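Local coordinates for SPD1 nuclease (Streptococcus pyogenes, PDB 2XGR), which probably cleaves DNA outside the cell as a secreted, metal-binding endonuclease of the non-specific DNA/RNA endonuclease family, and is encoded by a streptococcal prophage, at residues A[38-43]-A[168-173]; A[120-125]-A[183-188]; A[162-167]-A[179-184]; A[199-204]-A[211-216]; A[218-221]-A[227-230]. All coordinates share one frame; numbering follows the deposited sequence.

Interaction 1: residues A[38-43]-A[168-173]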
# COMPACT_ATOMS: atom_id res chain seq x y z
N VAL A 38 -14.16 7.95 6.36
CA VAL A 38 -12.86 7.44 6.79
C VAL A 38 -12.72 7.66 8.30
O VAL A 38 -12.89 8.77 8.79
CB VAL A 38 -11.71 8.09 5.99
CG1 VAL A 38 -10.35 7.77 6.65
CG2 VAL A 38 -11.79 7.65 4.52
N SER A 39 -12.47 6.59 9.05
CA SER A 39 -12.52 6.72 10.51
C SER A 39 -11.59 5.68 11.09
O SER A 39 -11.00 4.87 10.34
CB SER A 39 -14.00 6.47 10.98
OG SER A 39 -14.37 5.08 10.74
N HIS A 40 -11.52 5.62 12.42
CA HIS A 40 -10.82 4.50 13.08
C HIS A 40 -11.55 4.20 14.37
O HIS A 40 -12.27 5.08 14.85
CB HIS A 40 -9.34 4.85 13.39
CG HIS A 40 -9.14 5.94 14.39
ND1 HIS A 40 -9.04 5.72 15.75
CD2 HIS A 40 -8.89 7.26 14.21
CE1 HIS A 40 -8.80 6.87 16.37
NE2 HIS A 40 -8.74 7.82 15.46
N ALA A 41 -11.27 3.05 14.96
CA ALA A 41 -11.75 2.72 16.28
C ALA A 41 -10.58 2.19 17.09
O ALA A 41 -9.74 1.38 16.60
CB ALA A 41 -12.90 1.67 16.12
N ASN A 42 -10.48 2.59 18.37
CA ASN A 42 -9.45 1.98 19.20
C ASN A 42 -9.78 0.53 19.56
O ASN A 42 -10.79 0.28 20.19
CB ASN A 42 -9.22 2.79 20.49
CG ASN A 42 -7.86 2.50 21.14
OD1 ASN A 42 -7.26 1.42 21.01
ND2 ASN A 42 -7.32 3.53 21.82
N THR A 43 -8.91 -0.40 19.22
CA THR A 43 -9.14 -1.79 19.61
C THR A 43 -8.78 -2.06 21.09
O THR A 43 -9.11 -3.11 21.64
CB THR A 43 -8.33 -2.75 18.77
OG1 THR A 43 -6.95 -2.57 19.08
CG2 THR A 43 -8.59 -2.49 17.27
N ASP A 168 -3.61 8.68 3.85
CA ASP A 168 -2.90 9.99 3.98
C ASP A 168 -3.82 10.99 4.69
O ASP A 168 -3.39 11.68 5.62
CB ASP A 168 -2.56 10.46 2.56
CG ASP A 168 -1.95 11.84 2.53
OD1 ASP A 168 -0.98 12.04 3.25
OD2 ASP A 168 -2.40 12.66 1.72
N SER A 169 -5.09 10.97 4.35
CA SER A 169 -6.06 11.86 5.03
C SER A 169 -6.21 11.56 6.49
O SER A 169 -6.18 12.46 7.32
CB SER A 169 -7.42 11.79 4.37
OG SER A 169 -8.30 12.64 5.10
N TRP A 170 -6.21 10.28 6.83
CA TRP A 170 -6.28 9.84 8.20
C TRP A 170 -5.04 10.29 8.94
O TRP A 170 -5.13 10.77 10.10
CB TRP A 170 -6.41 8.29 8.25
CG TRP A 170 -6.57 7.79 9.67
CD1 TRP A 170 -7.72 7.76 10.45
CD2 TRP A 170 -5.52 7.37 10.51
NE1 TRP A 170 -7.43 7.29 11.71
CE2 TRP A 170 -6.08 7.03 11.77
CE3 TRP A 170 -4.14 7.20 10.30
CZ2 TRP A 170 -5.30 6.49 12.79
CZ3 TRP A 170 -3.37 6.69 11.30
CH2 TRP A 170 -3.94 6.38 12.56
N LEU A 171 -3.85 10.09 8.34
CA LEU A 171 -2.63 10.54 8.97
C LEU A 171 -2.64 12.03 9.24
O LEU A 171 -2.26 12.47 10.35
CB LEU A 171 -1.42 10.20 8.09
CG LEU A 171 -0.87 8.83 8.22
CD1 LEU A 171 0.31 8.68 7.20
CD2 LEU A 171 -0.40 8.50 9.72
N ALA A 172 -3.09 12.81 8.26
CA ALA A 172 -3.07 14.29 8.39
C ALA A 172 -4.04 14.74 9.53
O ALA A 172 -3.79 15.73 10.26
CB ALA A 172 -3.49 14.93 7.09
N LEU A 173 -5.15 14.00 9.69
CA LEU A 173 -6.15 14.33 10.72
C LEU A 173 -5.70 13.91 12.08
O LEU A 173 -6.26 14.36 13.09
CB LEU A 173 -7.48 13.62 10.41
CG LEU A 173 -8.23 14.30 9.26
CD1 LEU A 173 -9.33 13.35 8.72
CD2 LEU A 173 -8.82 15.66 9.75

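Interaction 2: residues A[120-125]-A[183-188]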
# COMPACT_ATOMS: atom_id res chain seq x y z
N GLY A 120 5.09 0.09 -10.84
CA GLY A 120 4.46 0.96 -9.86
C GLY A 120 5.00 0.67 -8.47
O GLY A 120 5.61 -0.42 -8.17
N HIS A 121 4.83 1.64 -7.57
CA HIS A 121 5.36 1.49 -6.26
C HIS A 121 4.54 0.45 -5.45
O HIS A 121 3.34 0.29 -5.68
CB HIS A 121 5.17 2.81 -5.47
CG HIS A 121 6.24 3.83 -5.77
ND1 HIS A 121 6.49 4.29 -7.04
CD2 HIS A 121 7.09 4.51 -4.96
CE1 HIS A 121 7.48 5.16 -7.02
NE2 HIS A 121 7.84 5.34 -5.76
N LEU A 122 5.21 -0.20 -4.49
CA LEU A 122 4.48 -0.99 -3.48
C LEU A 122 3.93 0.01 -2.42
O LEU A 122 2.74 0.29 -2.43
CB LEU A 122 5.39 -2.05 -2.83
CG LEU A 122 5.84 -3.16 -3.87
CD1 LEU A 122 6.84 -4.16 -3.12
CD2 LEU A 122 4.61 -3.99 -4.33
N VAL A 123 4.80 0.59 -1.60
CA VAL A 123 4.37 1.69 -0.73
C VAL A 123 4.45 3.01 -1.55
O VAL A 123 5.49 3.31 -2.12
CB VAL A 123 5.24 1.76 0.53
CG1 VAL A 123 4.97 3.11 1.29
CG2 VAL A 123 4.87 0.62 1.51
N GLY A 124 3.32 3.73 -1.71
CA GLY A 124 3.36 4.93 -2.57
C GLY A 124 4.40 5.96 -2.15
O GLY A 124 4.77 6.13 -0.95
N TYR A 125 4.76 6.76 -3.15
CA TYR A 125 5.87 7.70 -2.97
C TYR A 125 5.74 8.65 -1.80
O TYR A 125 6.72 8.86 -1.07
CB TYR A 125 5.99 8.55 -4.29
CG TYR A 125 7.14 9.49 -4.21
CD1 TYR A 125 8.46 9.05 -4.29
CD2 TYR A 125 6.91 10.82 -3.92
CE1 TYR A 125 9.54 9.95 -4.24
CE2 TYR A 125 7.98 11.73 -3.89
CZ TYR A 125 9.28 11.27 -3.97
OH TYR A 125 10.34 12.16 -3.90
N VAL A 183 2.83 -3.43 2.02
CA VAL A 183 2.33 -3.78 0.69
C VAL A 183 3.13 -4.98 0.20
O VAL A 183 4.36 -4.97 0.12
CB VAL A 183 2.45 -2.56 -0.28
CG1 VAL A 183 1.91 -2.97 -1.70
CG2 VAL A 183 1.64 -1.35 0.33
N THR A 184 2.40 -6.06 -0.08
CA THR A 184 3.06 -7.36 -0.49
C THR A 184 2.54 -7.85 -1.83
O THR A 184 1.31 -8.09 -1.98
CB THR A 184 2.76 -8.47 0.57
OG1 THR A 184 3.08 -8.03 1.91
CG2 THR A 184 3.46 -9.80 0.23
N PRO A 185 3.44 -7.99 -2.83
CA PRO A 185 3.02 -8.53 -4.12
C PRO A 185 2.89 -10.05 -3.97
O PRO A 185 3.69 -10.65 -3.23
CB PRO A 185 4.15 -8.12 -5.07
CG PRO A 185 5.44 -8.03 -4.19
CD PRO A 185 4.84 -7.55 -2.81
N ILE A 186 1.88 -10.60 -4.64
CA ILE A 186 1.62 -12.04 -4.60
C ILE A 186 1.92 -12.62 -5.99
O ILE A 186 1.27 -12.26 -6.98
CB ILE A 186 0.13 -12.30 -4.23
CG1 ILE A 186 -0.34 -11.53 -2.94
CG2 ILE A 186 -0.17 -13.81 -4.06
CD1 ILE A 186 0.47 -11.87 -1.74
N TYR A 187 2.87 -13.59 -6.04
CA TYR A 187 3.29 -14.13 -7.37
C TYR A 187 2.83 -15.59 -7.44
O TYR A 187 2.66 -16.27 -6.39
CB TYR A 187 4.80 -14.13 -7.55
CG TYR A 187 5.45 -12.74 -7.42
CD1 TYR A 187 5.49 -11.88 -8.52
CD2 TYR A 187 6.00 -12.34 -6.20
CE1 TYR A 187 6.07 -10.61 -8.38
CE2 TYR A 187 6.62 -11.11 -6.04
CZ TYR A 187 6.65 -10.25 -7.18
OH TYR A 187 7.27 -9.00 -7.03
N SER A 188 2.70 -16.05 -8.67
CA SER A 188 2.53 -17.45 -8.95
C SER A 188 3.73 -17.94 -9.70
O SER A 188 4.12 -17.35 -10.73
CB SER A 188 1.29 -17.67 -9.84
OG SER A 188 1.35 -19.03 -10.41

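Interaction 3: residues A[162-167]-A[179-184]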
# COMPACT_ATOMS: atom_id res chain seq x y z
N TYR A 162 -6.87 4.92 -4.24
CA TYR A 162 -8.06 5.07 -3.41
C TYR A 162 -7.66 4.87 -1.95
O TYR A 162 -8.04 5.66 -1.05
CB TYR A 162 -9.07 3.91 -3.81
CG TYR A 162 -10.27 3.82 -2.89
CD1 TYR A 162 -11.49 4.43 -3.23
CD2 TYR A 162 -10.18 3.20 -1.63
CE1 TYR A 162 -12.59 4.35 -2.42
CE2 TYR A 162 -11.28 3.17 -0.78
CZ TYR A 162 -12.48 3.76 -1.21
OH TYR A 162 -13.57 3.78 -0.35
N TYR A 163 -6.88 3.83 -1.70
CA TYR A 163 -6.59 3.47 -0.28
C TYR A 163 -5.52 4.41 0.28
O TYR A 163 -5.63 4.91 1.42
CB TYR A 163 -6.05 2.01 -0.20
CG TYR A 163 -7.15 1.07 -0.67
CD1 TYR A 163 -8.14 0.61 0.21
CD2 TYR A 163 -7.24 0.79 -2.01
CE1 TYR A 163 -9.24 -0.13 -0.27
CE2 TYR A 163 -8.34 0.00 -2.53
CZ TYR A 163 -9.33 -0.45 -1.63
OH TYR A 163 -10.38 -1.15 -2.17
N GLU A 164 -4.44 4.64 -0.48
CA GLU A 164 -3.34 5.46 0.02
C GLU A 164 -3.75 6.93 0.25
O GLU A 164 -3.39 7.49 1.26
CB GLU A 164 -2.16 5.40 -0.95
CG GLU A 164 -1.49 3.99 -0.87
CD GLU A 164 -0.19 3.91 -1.70
OE1 GLU A 164 0.56 2.94 -1.42
OE2 GLU A 164 0.05 4.79 -2.57
N ASN A 165 -4.57 7.52 -0.62
CA ASN A 165 -5.04 8.88 -0.37
C ASN A 165 -5.89 8.95 0.91
O ASN A 165 -5.84 9.93 1.67
CB ASN A 165 -5.87 9.44 -1.56
CG ASN A 165 -4.98 10.04 -2.69
OD1 ASN A 165 -5.49 10.64 -3.70
ND2 ASN A 165 -3.69 9.89 -2.54
N ARG A 166 -6.68 7.93 1.14
CA ARG A 166 -7.50 7.97 2.35
C ARG A 166 -6.67 7.74 3.59
O ARG A 166 -6.94 8.39 4.62
CB ARG A 166 -8.63 6.95 2.22
CG ARG A 166 -9.71 7.43 1.23
CD ARG A 166 -10.72 6.36 0.90
NE ARG A 166 -11.81 6.95 0.06
CZ ARG A 166 -11.64 7.36 -1.21
NH1 ARG A 166 -10.51 7.21 -1.90
NH2 ARG A 166 -12.67 7.91 -1.86
N LEU A 167 -5.67 6.84 3.52
CA LEU A 167 -4.74 6.65 4.63
C LEU A 167 -3.95 7.96 4.93
O LEU A 167 -3.74 8.33 6.11
CB LEU A 167 -3.77 5.51 4.28
CG LEU A 167 -4.42 4.11 4.35
CD1 LEU A 167 -3.39 3.15 3.73
CD2 LEU A 167 -4.76 3.83 5.85
N LEU A 179 0.79 5.30 11.22
CA LEU A 179 0.24 4.30 10.29
C LEU A 179 1.28 3.22 10.12
O LEU A 179 2.47 3.52 9.80
CB LEU A 179 -0.01 5.00 8.97
CG LEU A 179 -0.33 4.01 7.80
CD1 LEU A 179 -1.65 3.18 8.08
CD2 LEU A 179 -0.43 4.79 6.44
N ASP A 180 0.88 1.95 10.29
CA ASP A 180 1.76 0.85 9.93
C ASP A 180 1.13 0.30 8.66
O ASP A 180 -0.04 -0.12 8.64
CB ASP A 180 1.78 -0.21 11.07
CG ASP A 180 2.65 -1.42 10.73
OD1 ASP A 180 2.28 -2.19 9.84
OD2 ASP A 180 3.76 -1.52 11.33
N TYR A 181 1.92 0.22 7.58
CA TYR A 181 1.35 -0.10 6.30
C TYR A 181 2.32 -0.99 5.52
O TYR A 181 3.48 -0.62 5.30
CB TYR A 181 1.11 1.26 5.55
CG TYR A 181 0.65 1.18 4.09
CD1 TYR A 181 -0.36 0.27 3.66
CD2 TYR A 181 1.23 1.98 3.12
CE1 TYR A 181 -0.76 0.23 2.30
CE2 TYR A 181 0.85 1.93 1.75
CZ TYR A 181 -0.17 1.06 1.37
OH TYR A 181 -0.57 1.07 0.06
N LYS A 182 1.85 -2.18 5.12
CA LYS A 182 2.71 -3.14 4.43
C LYS A 182 2.05 -3.46 3.10
O LYS A 182 0.82 -3.70 3.06
CB LYS A 182 2.81 -4.42 5.30
CG LYS A 182 3.85 -5.38 4.66
CD LYS A 182 3.89 -6.74 5.44
CE LYS A 182 4.97 -7.64 4.86
NZ LYS A 182 4.90 -8.92 5.68
N VAL A 183 2.83 -3.43 2.02
CA VAL A 183 2.33 -3.78 0.69
C VAL A 183 3.13 -4.98 0.20
O VAL A 183 4.36 -4.97 0.12
CB VAL A 183 2.45 -2.56 -0.28
CG1 VAL A 183 1.91 -2.97 -1.70
CG2 VAL A 183 1.64 -1.35 0.33
N THR A 184 2.40 -6.06 -0.08
CA THR A 184 3.06 -7.36 -0.49
C THR A 184 2.54 -7.85 -1.83
O THR A 184 1.31 -8.09 -1.98
CB THR A 184 2.76 -8.47 0.57
OG1 THR A 184 3.08 -8.03 1.91
CG2 THR A 184 3.46 -9.80 0.23

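Interaction 4: residues A[199-204]-A[211-216]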
# COMPACT_ATOMS: atom_id res chain seq x y z
N LEU A 199 -2.59 -4.98 0.48
CA LEU A 199 -2.35 -3.82 1.28
C LEU A 199 -2.78 -4.15 2.70
O LEU A 199 -3.93 -4.52 2.91
CB LEU A 199 -3.28 -2.65 0.79
CG LEU A 199 -2.86 -2.00 -0.55
CD1 LEU A 199 -3.16 -2.95 -1.76
CD2 LEU A 199 -3.65 -0.69 -0.73
N GLN A 200 -1.92 -3.88 3.69
CA GLN A 200 -2.22 -4.23 5.10
C GLN A 200 -1.99 -2.98 5.96
O GLN A 200 -0.91 -2.37 5.90
CB GLN A 200 -1.23 -5.32 5.60
CG GLN A 200 -1.49 -5.72 7.03
CD GLN A 200 -0.35 -6.55 7.52
OE1 GLN A 200 -0.27 -7.74 7.20
NE2 GLN A 200 0.65 -5.89 8.17
N TYR A 201 -3.00 -2.55 6.70
CA TYR A 201 -2.80 -1.31 7.43
C TYR A 201 -3.52 -1.30 8.77
O TYR A 201 -4.58 -1.93 8.95
CB TYR A 201 -3.25 -0.05 6.59
CG TYR A 201 -4.61 -0.21 5.94
CD1 TYR A 201 -5.78 0.10 6.64
CD2 TYR A 201 -4.72 -0.69 4.62
CE1 TYR A 201 -7.06 0.01 5.98
CE2 TYR A 201 -6.02 -0.78 4.00
CZ TYR A 201 -7.14 -0.39 4.69
OH TYR A 201 -8.37 -0.51 4.04
N VAL A 202 -2.91 -0.58 9.71
CA VAL A 202 -3.54 -0.38 11.03
C VAL A 202 -2.91 0.88 11.59
O VAL A 202 -1.78 1.24 11.17
CB VAL A 202 -3.32 -1.55 11.93
CG1 VAL A 202 -1.79 -1.68 12.28
CG2 VAL A 202 -4.18 -1.47 13.29
N GLY A 203 -3.62 1.57 12.49
CA GLY A 203 -3.04 2.78 13.12
C GLY A 203 -2.48 2.39 14.50
O GLY A 203 -2.80 1.32 15.04
N ILE A 204 -1.55 3.21 15.00
CA ILE A 204 -1.02 2.99 16.36
C ILE A 204 -1.04 4.34 17.10
O ILE A 204 -0.61 5.36 16.56
CB ILE A 204 0.43 2.48 16.31
CG1 ILE A 204 0.51 1.17 15.49
CG2 ILE A 204 0.91 2.06 17.78
CD1 ILE A 204 1.98 0.62 15.33
N LEU A 211 -5.26 0.86 16.25
CA LEU A 211 -6.46 1.52 15.84
C LEU A 211 -6.92 0.93 14.49
O LEU A 211 -6.18 1.00 13.53
CB LEU A 211 -6.19 3.01 15.63
CG LEU A 211 -5.41 3.69 16.79
CD1 LEU A 211 -5.04 5.17 16.49
CD2 LEU A 211 -6.20 3.62 18.13
N THR A 212 -8.11 0.36 14.44
CA THR A 212 -8.58 -0.22 13.17
C THR A 212 -9.04 0.90 12.30
O THR A 212 -9.90 1.66 12.68
CB THR A 212 -9.71 -1.27 13.33
OG1 THR A 212 -9.23 -2.26 14.16
CG2 THR A 212 -9.95 -1.95 12.00
N ILE A 213 -8.45 1.01 11.08
CA ILE A 213 -8.76 2.13 10.21
C ILE A 213 -9.76 1.68 9.13
O ILE A 213 -9.57 0.64 8.51
CB ILE A 213 -7.47 2.60 9.50
CG1 ILE A 213 -6.53 3.28 10.50
CG2 ILE A 213 -7.87 3.67 8.37
CD1 ILE A 213 -5.03 3.51 10.06
N ARG A 214 -10.84 2.45 8.92
CA ARG A 214 -11.84 2.10 7.91
C ARG A 214 -11.81 3.11 6.79
O ARG A 214 -11.86 4.30 7.02
CB ARG A 214 -13.27 2.11 8.55
CG ARG A 214 -13.31 1.31 9.88
CD ARG A 214 -14.02 -0.05 9.88
NE ARG A 214 -14.15 -0.46 11.30
CZ ARG A 214 -13.66 -1.59 11.82
NH1 ARG A 214 -13.11 -2.51 11.03
NH2 ARG A 214 -13.76 -1.81 13.13
N LEU A 215 -11.53 2.60 5.60
CA LEU A 215 -11.47 3.44 4.41
C LEU A 215 -12.72 3.36 3.53
O LEU A 215 -12.75 4.02 2.47
CB LEU A 215 -10.23 3.07 3.59
CG LEU A 215 -8.93 3.09 4.41
CD1 LEU A 215 -7.72 2.82 3.44
CD2 LEU A 215 -8.77 4.43 5.10
N ASN A 216 -13.77 2.72 4.04
CA ASN A 216 -15.08 2.64 3.37
C ASN A 216 -15.14 1.86 2.05
O ASN A 216 -15.91 2.17 1.16
CB ASN A 216 -15.74 4.04 3.24
CG ASN A 216 -17.24 3.93 3.24
OD1 ASN A 216 -17.78 3.26 4.13
ND2 ASN A 216 -17.94 4.62 2.28
O HOH W 1 -6.89 -1.53 10.45

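Interaction 5: residues A[218-221]-A[227-230]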
# COMPACT_ATOMS: atom_id res chain seq x y z
N ASN A 218 -15.59 -2.00 0.14
CA ASN A 218 -16.14 -3.35 0.41
C ASN A 218 -15.05 -4.46 0.42
O ASN A 218 -15.38 -5.61 0.70
CB ASN A 218 -17.15 -3.73 -0.70
CG ASN A 218 -18.38 -2.90 -0.67
OD1 ASN A 218 -18.86 -2.47 0.40
ND2 ASN A 218 -18.88 -2.58 -1.85
N LYS A 219 -13.79 -4.08 0.22
CA LYS A 219 -12.70 -5.05 0.11
C LYS A 219 -11.92 -5.20 1.44
O LYS A 219 -10.99 -6.01 1.48
CB LYS A 219 -11.73 -4.60 -1.00
CG LYS A 219 -12.34 -4.59 -2.37
CD LYS A 219 -11.25 -4.39 -3.45
CE LYS A 219 -11.88 -4.11 -4.78
NZ LYS A 219 -12.37 -5.45 -5.23
N GLU A 220 -12.28 -4.45 2.47
CA GLU A 220 -11.46 -4.41 3.70
C GLU A 220 -11.76 -5.62 4.57
O GLU A 220 -12.93 -5.80 4.96
CB GLU A 220 -11.75 -3.17 4.48
CG GLU A 220 -11.25 -1.94 3.62
CD GLU A 220 -11.58 -0.66 4.33
OE1 GLU A 220 -12.77 -0.23 4.37
OE2 GLU A 220 -10.71 -0.13 5.03
N SER A 221 -10.73 -6.40 4.88
CA SER A 221 -10.92 -7.61 5.68
C SER A 221 -10.11 -7.39 6.94
O SER A 221 -8.90 -7.18 6.86
CB SER A 221 -10.45 -8.85 4.91
OG SER A 221 -10.44 -10.02 5.77
N VAL A 227 -6.27 -5.53 12.40
CA VAL A 227 -5.38 -5.14 11.26
C VAL A 227 -6.18 -5.44 9.99
O VAL A 227 -6.78 -6.50 9.85
CB VAL A 227 -4.13 -6.00 11.31
CG1 VAL A 227 -3.19 -5.69 10.05
CG2 VAL A 227 -3.42 -5.71 12.65
N THR A 228 -6.19 -4.48 9.04
CA THR A 228 -7.01 -4.59 7.82
C THR A 228 -6.16 -4.97 6.63
O THR A 228 -5.04 -4.50 6.54
CB THR A 228 -7.67 -3.25 7.51
OG1 THR A 228 -8.54 -2.91 8.59
CG2 THR A 228 -8.60 -3.31 6.26
N THR A 229 -6.66 -5.91 5.83
CA THR A 229 -5.97 -6.29 4.61
C THR A 229 -6.94 -6.14 3.45
O THR A 229 -8.09 -6.56 3.54
CB THR A 229 -5.50 -7.75 4.71
OG1 THR A 229 -4.68 -7.91 5.87
CG2 THR A 229 -4.66 -8.21 3.44
N VAL A 230 -6.44 -5.59 2.34
CA VAL A 230 -7.21 -5.42 1.10
C VAL A 230 -6.41 -6.14 0.02
O VAL A 230 -5.16 -5.94 -0.08
CB VAL A 230 -7.29 -3.87 0.77
CG1 VAL A 230 -7.80 -3.75 -0.65
CG2 VAL A 230 -8.27 -3.23 1.75

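Interaction 1: residues A[38-43]-A[168-173]
Where strand 39-46, at the margin of the large antiparallel sheet, passes the C-terminal part of helix 160-173, V38 and H40 pack against W170. The tryptophan is the bridge between the two elements. Its CG stands anti to the backbone N (chi1 -176°), which carries the indole off the helix toward the strand, with the pyrrole part of the ring system leading. H40 meets it from the strand side. Its CG lies between its own backbone N and carbonyl carbon, and this torsion turns the imidazole from the extended backbone toward the helix, with H40 CG at the edge of the indole and in its plane. The two ring systems are almost perpendicular, at 89°, with the imidazole and five-membered indole centroids 5.0 Å apart; the closest approach of their atoms in the model is too short to be trusted.

Two residues before H40, just ahead of the strand, V38 CG1 touches W170 CB at 4.3 Å, a loose apolar contact at the root of the tryptophan side chain. The apolar methyl of a valine suits contact with this aliphatic carbon. H174 completes the aromatic group, for its ring stacks on W170 and meets H40 edge-to-face, while its ND1 is hydrogen-bonded to W170 O. I213, on the neighbouring strand 209-214, also packs on W170. The arrangement is that of a helix packed against an antiparallel sheet, in which W170 of helix 160-173 reaches both the edge strand 39-46 and its neighbour 209-214.

Interaction 2: residues A[120-125]-A[183-188]
This is a buried contact, chiefly of aliphatic side chains, in which L122 and V123, just beyond strand 119-121, press onto V183 and P185 of strand 178-186 in the central sheet. L122 does most of the touching. Its CB lies 3.8 Å from V183 CG1, and with CG beside the backbone N (chi1 -66°) the branch of the leucine is directed along the strand toward the proline. There the two side chains cross at about a right angle, and the methyl fork closes on the proline ring: L122 CD2 and L122 CD1 are each 3.9 Å from P185 CD.

V183 straddles the backbone of the opposing segment as well. Both of its methyls approach L122 O, with V183 CG2 at 3.4 Å, and the same CG2 meets V123 CG2 at 4.0 Å. Branched and cyclic aliphatic residues fit here because their side chains need no polar partner in a buried interface.

Strand 119-121 pairs with strand 137-139 in a small two-stranded antiparallel sheet, followed by helix 142-146, an arrangement consistent with the beta-beta-alpha finger of the His-Me endonucleases. The contact would then seat that finger on the main sheet. The polar backbone of the turn is held by other groups: V123 N binds N136 OD1, and G124 N, at the N-cap of the following helix, binds a carboxylate of helix 160-173. V138 adds to the packing round both L122 and P185.

Interaction 3: residues A[162-167]-A[179-184]
Helix 162-167 and strand 179-184 run nearly antiparallel, their axes at 165° and 11.6 Å apart, and are bridged by the side chains of L167, E164, L179 and Y181. The backbones are nearest at L167 and L179, whose CA atoms are 7.9 Å apart, so longer side chains must span the gap farther along.

Y181 does so. Its CG is anti to the backbone N (chi1 173°), which extends the ring from the strand toward the helix, and its OH donates a hydrogen bond of 2.6 Å to E164 OE1. The carboxylate oxygen lies in the plane of the phenol ring, at its edge, and accepts the hydrogen bond through its anti lone pair, while the carboxylate itself is turned 79° from the ring. The extended glutamate crosses the tyrosine at about a right angle. E164 OE1 also accepts from G124 N, and these two donors fix the rotation of the carboxylate.

L167 covers one face of the same ring: its CD1 stands 4.3 Å from the centroid of the Y181 ring, a CH-pi contact. The other methyl, L167 CD2, packs on L179 CD1 at 3.9 Å. The two methyls of a leucine thus let one residue pack on the ring face and on L179 at once.

Helix 160-173 lies over a sheet in which strand 178-186 is flanked by strands 76-80 and 196-204; I78 and L199 pack on Y181 from these two neighbours.

Interaction 4: residues A[199-204]-A[211-216]
Two backbone hydrogen bonds join G203 to L211 as an antiparallel hydrogen-bonded pair: G203 N to L211 O and L211 N to G203 O, both 2.8 Å. They are equally straight at the hydrogen but differ at the acceptor. G203 N lies in the plane of the L211 carbonyl, whereas L211 N stands well above that of G203, consistent with distortion where the strands begin to diverge. Two residues further along, at Y201 and I213, the strands have separated and a water takes the place of a direct bond, donating to Y201 O at 2.8 Å and accepting from I213 N.

The segments belong to the beta hairpin formed by strands 196-204 and 209-214, and they splay strongly, with axes at 127°. Strand 209-214 also pairs with strand 39-46.

Side chains fill the widening gap. I213 CD1 lies 3.4 Å from G203 N, a place within reach because glycine has no side chain in the way. V202 CG2, anti to its backbone N, reaches L211 O at 3.2 Å. Farther out, Y201 takes the less usual torsion with CG between N and carbonyl carbon (chi1 48°), which swings the ring toward the departing strand. I213 O then sits at the ring edge, 3.6 Å from Y201 CE1, and L215 approaches the phenol from the opposite direction, its CD1 3.5 Å from Y201 CZ. The hydroxyl of Y201 is hydrogen-bonded to E220 OE2, which also accepts from L215 N.

Interaction 5: residues A[218-221]-A[227-230]
The flat groups that meet here are peptide units, those of S221 and T229, which face each other as an antiparallel hydrogen-bonded pair. T229 N reaches S221 O at 2.8 Å, tilted 19° from the carbonyl plane, and S221 N reaches T229 O at 3.0 Å, tilted 28°. S221 O takes a second, weaker partner, the CA-H of T228, with T228 CA at 3.3 Å. The side chains of S221 and T229 share one face of the pair, toward the outside, where small hydroxyl residues are well suited.

E220 points to the other face, and its aliphatic part does the packing. With CG beside the backbone N (chi1 -66°) the chain runs along strand 228-233, crossing the branched residues at a slant: E220 CB meets T228 CG2 at 3.6 Å and E220 CG meets V230 CG2 at 3.7 Å. T228 turns its methyl, anti to the backbone N, to this contact. The carboxylate is thus carried past an apolar patch to polar partners outside the pair, Y201 among them, and its OE1 bonds S217 N. Two methylenes and a charged end let glutamate serve both environments.

K219 closes the outer end, its CB 4.0 Å from V230 CG1; beyond this its chain leads away from the strand, and a bound PEG molecule lies beside it. On the sheet side, V230 packs on Y201 and Y163. The whole is a beta hairpin of one very short and one longer strand, a branch of the antiparallel sheet joined to it through strand 196-204.

Overall arrangement
All five interactions reach the main antiparallel sheet, and interaction 2 joins to it what is probably the finger. Interaction 3 is central, touching the other four. It shares V183 and T184 with interaction 2, where V123 CG2 lies 4.2 Å from Y181 CD2, and helix 160-173 with interaction 1, where L171 CD2 meets L179 CB at 3.6 Å. K182 O bonds Q200 N toward interaction 4, and Y163 CZ packs 3.8 Å from V230 CG1 of interaction 5. S39 O bonds R214 N between interactions 1 and 4. Interactions 1 and 2 are farthest apart, about 22 Å between centres. Bound PEG lies about 3 Å from the K219 side chain and about 7 Å from that of E164.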